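4-hydroxybenzoyl-CoA thioesterase (Pseudomonas sp. CBS3, PDB 1LO7) hydrolyses 4-hydroxybenzoyl-CoA to 4-hydroxybenzoate and CoA, the last step in converting 4-chlorobenzoate to 4-hydroxybenzoate. Local coordinates at residues Gly20-Trp30 with Phe68-Leu78. Residues are numbered along the deposited sequence; the frame is centred on the assembly and turned at random.
Sequences GIVWYPNYHRW and FVCTASYDDVL. Unlike the reference sequence in segment 20-30: Y24 (reference Phe). With 4CO (4-hydroxyphenacyl coenzyme A), chain B; EDO (1,2-ethanediol), chain C.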
loop_
_atom_site.group_PDB
_atom_site.type_symbol
_atom_site.label_atom_id
_atom_site.label_comp_id
_atom_site.label_asym_id
_atom_site.label_seq_id
_atom_site.Cartn_x
_atom_site.Cartn_y
_atom_site.Cartn_z
ATOM N N GLY A 20 0.631 10.176 13.029
ATOM C CA GLY A 20 -0.242 11.155 12.376
ATOM C C GLY A 20 0.268 11.907 11.139
ATOM O O GLY A 20 -0.358 12.901 10.728
ATOM N N ILE A 21 1.351 11.447 10.557
ATOM C CA ILE A 21 1.897 12.098 9.379
ATOM C C ILE A 21 2.050 11.093 8.247
ATOM O O ILE A 21 1.960 9.883 8.511
ATOM C CB ILE A 21 3.254 12.776 9.655
ATOM C CG1 ILE A 21 4.235 11.735 10.221
ATOM C CG2 ILE A 21 3.018 13.943 10.658
ATOM C CD1 ILE A 21 5.661 12.275 10.448
ATOM N N VAL A 22 2.294 11.565 7.049
ATOM C CA VAL A 22 2.446 10.649 5.912
ATOM C C VAL A 22 3.501 9.584 6.173
ATOM O O VAL A 22 4.636 9.920 6.492
ATOM C CB VAL A 22 2.841 11.347 4.632
ATOM C CG1 VAL A 22 2.888 10.291 3.522
ATOM C CG2 VAL A 22 1.813 12.354 4.237
ATOM N N TRP A 23 3.124 8.318 6.005
ATOM C CA TRP A 23 4.058 7.212 6.161
ATOM C C TRP A 23 4.921 7.268 4.905
ATOM O O TRP A 23 4.417 7.231 3.809
ATOM C CB TRP A 23 3.281 5.893 6.261
ATOM C CG TRP A 23 4.200 4.727 6.525
ATOM C CD1 TRP A 23 5.230 4.656 7.419
ATOM C CD2 TRP A 23 4.140 3.471 5.879
ATOM N NE1 TRP A 23 5.832 3.420 7.387
ATOM C CE2 TRP A 23 5.176 2.670 6.434
ATOM C CE3 TRP A 23 3.326 2.955 4.886
ATOM C CZ2 TRP A 23 5.376 1.359 6.006
ATOM C CZ3 TRP A 23 3.526 1.652 4.470
ATOM C CH2 TRP A 23 4.526 0.860 5.053
ATOM N N TYR A 24 6.226 7.406 5.062
ATOM C CA TYR A 24 7.124 7.590 3.911
ATOM C C TYR A 24 7.016 6.794 2.603
ATOM O O TYR A 24 7.219 7.355 1.522
ATOM C CB TYR A 24 8.582 7.911 4.266
ATOM C CG TYR A 24 9.431 6.676 4.363
ATOM C CD1 TYR A 24 10.150 6.237 3.254
ATOM C CD2 TYR A 24 9.492 5.964 5.562
ATOM C CE1 TYR A 24 10.962 5.108 3.348
ATOM C CE2 TYR A 24 10.301 4.838 5.677
ATOM C CZ TYR A 24 11.033 4.425 4.565
ATOM O OH TYR A 24 11.820 3.312 4.656
ATOM N N PRO A 25 6.715 5.501 2.679
ATOM C CA PRO A 25 6.625 4.775 1.427
ATOM C C PRO A 25 5.563 5.372 0.508
ATOM O O PRO A 25 5.640 5.258 -0.719
ATOM C CB PRO A 25 6.413 3.335 1.791
ATOM C CG PRO A 25 6.961 3.231 3.217
ATOM C CD PRO A 25 6.715 4.585 3.863
ATOM N N ASN A 26 4.581 6.048 1.096
ATOM C CA ASN A 26 3.538 6.710 0.311
ATOM C C ASN A 26 4.113 7.769 -0.618
ATOM O O ASN A 26 3.637 7.937 -1.755
ATOM C CB ASN A 26 2.361 7.240 1.161
ATOM C CG ASN A 26 1.630 6.065 1.776
ATOM O OD1 ASN A 26 1.370 5.090 1.072
ATOM N ND2 ASN A 26 1.342 6.095 3.075
ATOM N N TYR A 27 5.145 8.519 -0.154
ATOM C CA TYR A 27 5.748 9.494 -1.036
ATOM C C TYR A 27 6.297 8.791 -2.292
ATOM O O TYR A 27 6.159 9.257 -3.408
ATOM C CB TYR A 27 6.920 10.257 -0.389
ATOM C CG TYR A 27 6.457 11.235 0.671
ATOM C CD1 TYR A 27 5.755 12.380 0.296
ATOM C CD2 TYR A 27 6.724 11.033 2.022
ATOM C CE1 TYR A 27 5.339 13.301 1.260
ATOM C CE2 TYR A 27 6.311 11.940 2.999
ATOM C CZ TYR A 27 5.611 13.076 2.606
ATOM O OH TYR A 27 5.166 13.978 3.550
ATOM N N HIS A 28 6.918 7.624 -2.121
ATOM C CA HIS A 28 7.443 6.932 -3.289
ATOM C C HIS A 28 6.309 6.512 -4.234
ATOM O O HIS A 28 6.472 6.519 -5.435
ATOM C CB HIS A 28 8.309 5.721 -2.847
ATOM C CG HIS A 28 9.513 6.208 -2.112
ATOM N ND1 HIS A 28 10.576 6.853 -2.788
ATOM C CD2 HIS A 28 9.813 6.154 -0.771
ATOM C CE1 HIS A 28 11.493 7.169 -1.842
ATOM N NE2 HIS A 28 11.059 6.755 -0.630
ATOM N N ARG A 29 5.122 6.142 -3.681
ATOM C CA ARG A 29 3.996 5.780 -4.543
ATOM C C ARG A 29 3.676 7.019 -5.361
ATOM O O ARG A 29 3.476 6.925 -6.560
ATOM C CB ARG A 29 2.721 5.497 -3.702
ATOM C CG ARG A 29 2.672 4.144 -3.034
ATOM C CD ARG A 29 1.224 3.647 -2.903
ATOM N NE ARG A 29 0.451 4.494 -2.018
ATOM C CZ ARG A 29 -0.458 5.386 -2.398
ATOM N NH1 ARG A 29 -0.743 5.549 -3.665
ATOM N NH2 ARG A 29 -1.117 6.132 -1.477
ATOM N N TRP A 30 3.644 8.167 -4.705
ATOM C CA TRP A 30 3.304 9.384 -5.429
ATOM C C TRP A 30 4.382 9.800 -6.452
ATOM O O TRP A 30 4.057 10.323 -7.569
ATOM C CB TRP A 30 2.928 10.526 -4.472
ATOM C CG TRP A 30 1.786 10.143 -3.593
ATOM C CD1 TRP A 30 0.708 9.381 -3.934
ATOM C CD2 TRP A 30 1.628 10.502 -2.225
ATOM N NE1 TRP A 30 -0.126 9.239 -2.838
ATOM C CE2 TRP A 30 0.436 9.909 -1.772
ATOM C CE3 TRP A 30 2.413 11.234 -1.325
ATOM C CZ2 TRP A 30 0.029 10.080 -0.451
ATOM C CZ3 TRP A 30 1.995 11.403 -0.036
ATOM C CH2 TRP A 30 0.814 10.818 0.403
ATOM N N PHE A 68 13.592 14.416 3.129
ATOM C CA PHE A 68 12.283 14.761 3.711
ATOM C C PHE A 68 12.488 15.967 4.590
ATOM O O PHE A 68 13.115 15.902 5.652
ATOM C CB PHE A 68 11.729 13.555 4.489
ATOM C CG PHE A 68 11.696 12.321 3.635
ATOM C CD1 PHE A 68 12.799 11.467 3.558
ATOM C CD2 PHE A 68 10.561 12.004 2.882
ATOM C CE1 PHE A 68 12.772 10.306 2.773
ATOM C CE2 PHE A 68 10.528 10.859 2.072
ATOM C CZ PHE A 68 11.631 9.993 2.026
ATOM N N VAL A 69 11.959 17.081 4.107
ATOM C CA VAL A 69 12.150 18.372 4.734
ATOM C C VAL A 69 11.223 18.782 5.865
ATOM O O VAL A 69 11.636 19.343 6.887
ATOM C CB VAL A 69 12.253 19.397 3.613
ATOM C CG1 VAL A 69 12.597 20.712 4.255
ATOM C CG2 VAL A 69 13.359 18.982 2.639
ATOM N N CYS A 70 9.932 18.501 5.670
ATOM C CA CYS A 70 8.934 18.787 6.680
ATOM C C CYS A 70 7.818 17.759 6.543
ATOM O O CYS A 70 7.741 17.033 5.566
ATOM C CB CYS A 70 8.409 20.225 6.728
ATOM S SG CYS A 70 7.362 20.537 5.318
ATOM N N THR A 71 6.985 17.669 7.549
ATOM C CA THR A 71 5.922 16.682 7.531
ATOM C C THR A 71 4.716 17.134 6.787
ATOM O O THR A 71 4.542 18.290 6.486
ATOM C CB THR A 71 5.476 16.397 8.977
ATOM O OG1 THR A 71 4.850 17.546 9.514
ATOM C CG2 THR A 71 6.646 15.982 9.860
ATOM N N ALA A 72 3.859 16.152 6.492
ATOM C CA ALA A 72 2.612 16.463 5.850
ATOM C C ALA A 72 1.579 15.512 6.461
ATOM O O ALA A 72 1.970 14.469 7.036
ATOM C CB ALA A 72 2.651 16.426 4.345
ATOM N N SER A 73 0.292 15.834 6.338
ATOM C CA SER A 73 -0.743 14.948 6.911
ATOM C C SER A 73 -1.994 14.941 6.058
ATOM O O SER A 73 -2.110 15.691 5.098
ATOM C CB SER A 73 -1.063 15.413 8.335
ATOM O OG SER A 73 -1.806 14.408 9.029
ATOM N N TYR A 74 -2.972 14.107 6.423
ATOM C CA TYR A 74 -4.194 14.023 5.658
ATOM C C TYR A 74 -4.891 15.359 5.511
ATOM O O TYR A 74 -4.938 16.172 6.446
ATOM C CB TYR A 74 -5.135 12.868 6.107
ATOM C CG TYR A 74 -5.701 13.033 7.513
ATOM C CD1 TYR A 74 -5.084 12.428 8.613
ATOM C CD2 TYR A 74 -6.889 13.733 7.725
ATOM C CE1 TYR A 74 -5.609 12.541 9.901
ATOM C CE2 TYR A 74 -7.446 13.835 9.004
ATOM C CZ TYR A 74 -6.805 13.240 10.092
ATOM O OH TYR A 74 -7.343 13.346 11.337
ATOM N N ASP A 75 -5.417 15.558 4.315
ATOM C CA ASP A 75 -6.104 16.774 3.887
ATOM C C ASP A 75 -5.135 17.766 3.286
ATOM O O ASP A 75 -5.544 18.682 2.586
ATOM C CB ASP A 75 -7.110 17.385 4.835
ATOM C CG ASP A 75 -8.289 16.454 5.003
ATOM O OD1 ASP A 75 -8.803 15.852 4.084
ATOM O OD2 ASP A 75 -8.612 16.276 6.226
ATOM N N ASP A 76 -3.848 17.574 3.533
ATOM C CA ASP A 76 -2.903 18.456 2.888
ATOM C C ASP A 76 -2.901 18.102 1.380
ATOM O O ASP A 76 -2.966 16.939 0.976
ATOM C CB ASP A 76 -1.421 18.281 3.381
ATOM C CG ASP A 76 -1.209 18.812 4.777
ATOM O OD1 ASP A 76 -2.028 19.534 5.295
ATOM O OD2 ASP A 76 -0.116 18.380 5.362
ATOM N N VAL A 77 -2.817 19.134 0.550
ATOM C CA VAL A 77 -2.767 18.940 -0.870
ATOM C C VAL A 77 -1.324 19.198 -1.296
ATOM O O VAL A 77 -0.843 20.315 -1.165
ATOM C CB VAL A 77 -3.738 19.857 -1.619
ATOM C CG1 VAL A 77 -3.445 19.799 -3.118
ATOM C CG2 VAL A 77 -5.159 19.388 -1.335
ATOM N N LEU A 78 -0.657 18.159 -1.797
ATOM C CA LEU A 78 0.699 18.315 -2.234
ATOM C C LEU A 78 0.770 18.681 -3.702
ATOM O O LEU A 78 -0.061 18.269 -4.514
ATOM C CB LEU A 78 1.486 16.996 -2.061
ATOM C CG LEU A 78 1.452 16.379 -0.667
ATOM C CD1 LEU A 78 2.090 14.999 -0.765
ATOM C CD2 LEU A 78 2.315 17.209 0.265
HETATM N N1A 4CO B . 20.359 14.725 5.225
HETATM C C2A 4CO B . 21.112 14.365 6.308
HETATM N N3A 4CO B . 20.858 14.604 7.568
HETATM C C4A 4CO B . 19.695 15.269 7.735
HETATM C C5A 4CO B . 18.842 15.707 6.737
HETATM C C6A 4CO B . 19.201 15.403 5.415
HETATM N N6A 4CO B . 18.469 15.755 4.379
HETATM N N7A 4CO B . 17.747 16.378 7.274
HETATM C C8A 4CO B . 17.957 16.352 8.597
HETATM N N9A 4CO B . 19.127 15.716 8.922
HETATM C C1D 4CO B . 19.735 15.569 10.248
HETATM C C2D 4CO B . 20.280 16.895 10.769
HETATM O O2D 4CO B . 21.548 17.211 10.189
HETATM C C3D 4CO B . 20.439 16.539 12.237
HETATM O O3D 4CO B . 21.448 15.574 12.400
HETATM P P3D 4CO B . 22.590 15.730 13.481
HETATM O O7A 4CO B . 23.603 16.580 12.890
HETATM O O8A 4CO B . 22.041 16.303 14.713
HETATM O O9A 4CO B . 23.147 14.306 13.757
HETATM C C4D 4CO B . 19.121 15.799 12.446
HETATM O O4D 4CO B . 18.716 15.313 11.130
HETATM C C5D 4CO B . 18.015 16.543 13.133
HETATM O O5D 4CO B . 17.568 17.571 12.244
HETATM P P1A 4CO B . 17.398 19.040 12.818
HETATM O O1A 4CO B . 17.154 19.841 11.609
HETATM O O2A 4CO B . 18.554 19.481 13.565
HETATM O O3A 4CO B . 16.223 19.073 13.787
HETATM P P2A 4CO B . 14.666 19.377 13.552
HETATM O O4A 4CO B . 13.994 19.056 14.829
HETATM O O5A 4CO B . 14.515 20.802 13.262
HETATM O O6A 4CO B . 14.063 18.666 12.196
HETATM C CBP 4CO B . 12.633 16.934 11.542
HETATM C CCP 4CO B . 13.977 17.265 12.196
HETATM C CDP 4CO B . 11.468 17.589 12.302
HETATM C CEP 4CO B . 12.470 15.424 11.428
HETATM C CAP 4CO B . 12.497 17.627 10.176
HETATM O OAP 4CO B . 13.576 17.247 9.320
HETATM C C9P 4CO B . 11.308 17.065 9.397
HETATM O O9P 4CO B . 10.177 17.241 9.799
HETATM N N8P 4CO B . 11.598 16.246 8.236
HETATM C C7P 4CO B . 10.403 15.572 7.715
HETATM C C6P 4CO B . 10.215 14.178 8.332
HETATM C C5P 4CO B . 9.192 13.403 7.494
HETATM O O5P 4CO B . 8.060 13.824 7.280
HETATM N N4P 4CO B . 9.699 12.137 7.021
HETATM C C3P 4CO B . 8.819 11.408 6.119
HETATM C C2P 4CO B . 7.675 10.765 6.857
HETATM S S1P 4CO B . 8.089 10.158 8.493
HETATM O O1B 4CO B . 7.276 7.079 7.770
HETATM C C1B 4CO B . 7.256 7.661 8.839
HETATM C C2B 4CO B . 7.823 7.014 10.029
HETATM C C3B 4CO B . 7.778 7.699 11.268
HETATM C C4B 4CO B . 8.292 7.088 12.410
HETATM C C5B 4CO B . 8.824 5.784 12.325
HETATM O O2B 4CO B . 9.289 5.123 13.481
HETATM C C6B 4CO B . 8.885 5.118 11.070
HETATM C C7B 4CO B . 8.377 5.739 9.911
HETATM C CB 4CO B . 6.710 9.035 8.954
HETATM C C1 EDO C . 14.838 19.830 7.192
HETATM O O1 EDO C . 13.877 20.356 8.069
HETATM C C2 EDO C . 16.019 19.224 7.937
HETATM O O2 EDO C . 15.756 19.016 9.323
HETATM O O HOH W 1 5.418 13.315 6.546
#
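Y27 and F68 meet where the central helix of the hot dog fold begins, next to the bound 4-hydroxyphenacyl-CoA. The tight part of the contact is apolar. Y27 CD2 lies 3.8 Å from F68 CE2, at the edge of the F68 ring. The two ring planes are turned 50° apart. One turn further along the helix, W30 and L78 cross at about a right angle, with CD1 of L78 3.7 Å from W30 CZ3. I11 of the same chain packs on W30, V22 and A72.

The loop 20-23 meets the link 69-76 between two strands through polar groups. V22 N gives a buried hydrogen bond of 2.9 Å to A72 O. The G20-S73 end is partly exposed. S73 extends its OG anti to the backbone N (chi1 -166°), and this OG donates to G20 O. R48 of a neighbouring subunit is also hydrogen-bonded to S73 OG, so this hydroxyl lies at a subunit interface.

The ligand's pantetheine arm runs between the two segments. I21 CD1 lies 3.7 Å from ligand atom CB, next to the sulfur S1P, and the active-site D17 is close to the I21 side chain. Y24 N donates an almost straight bond (172°) to the ligand carbonyl O1B. One water bridges the two segments and the ligand: it accepts from A72 N, donates to ligand O5P, and sits in the ring plane of Y27, 3.1 Å from Y27 OH.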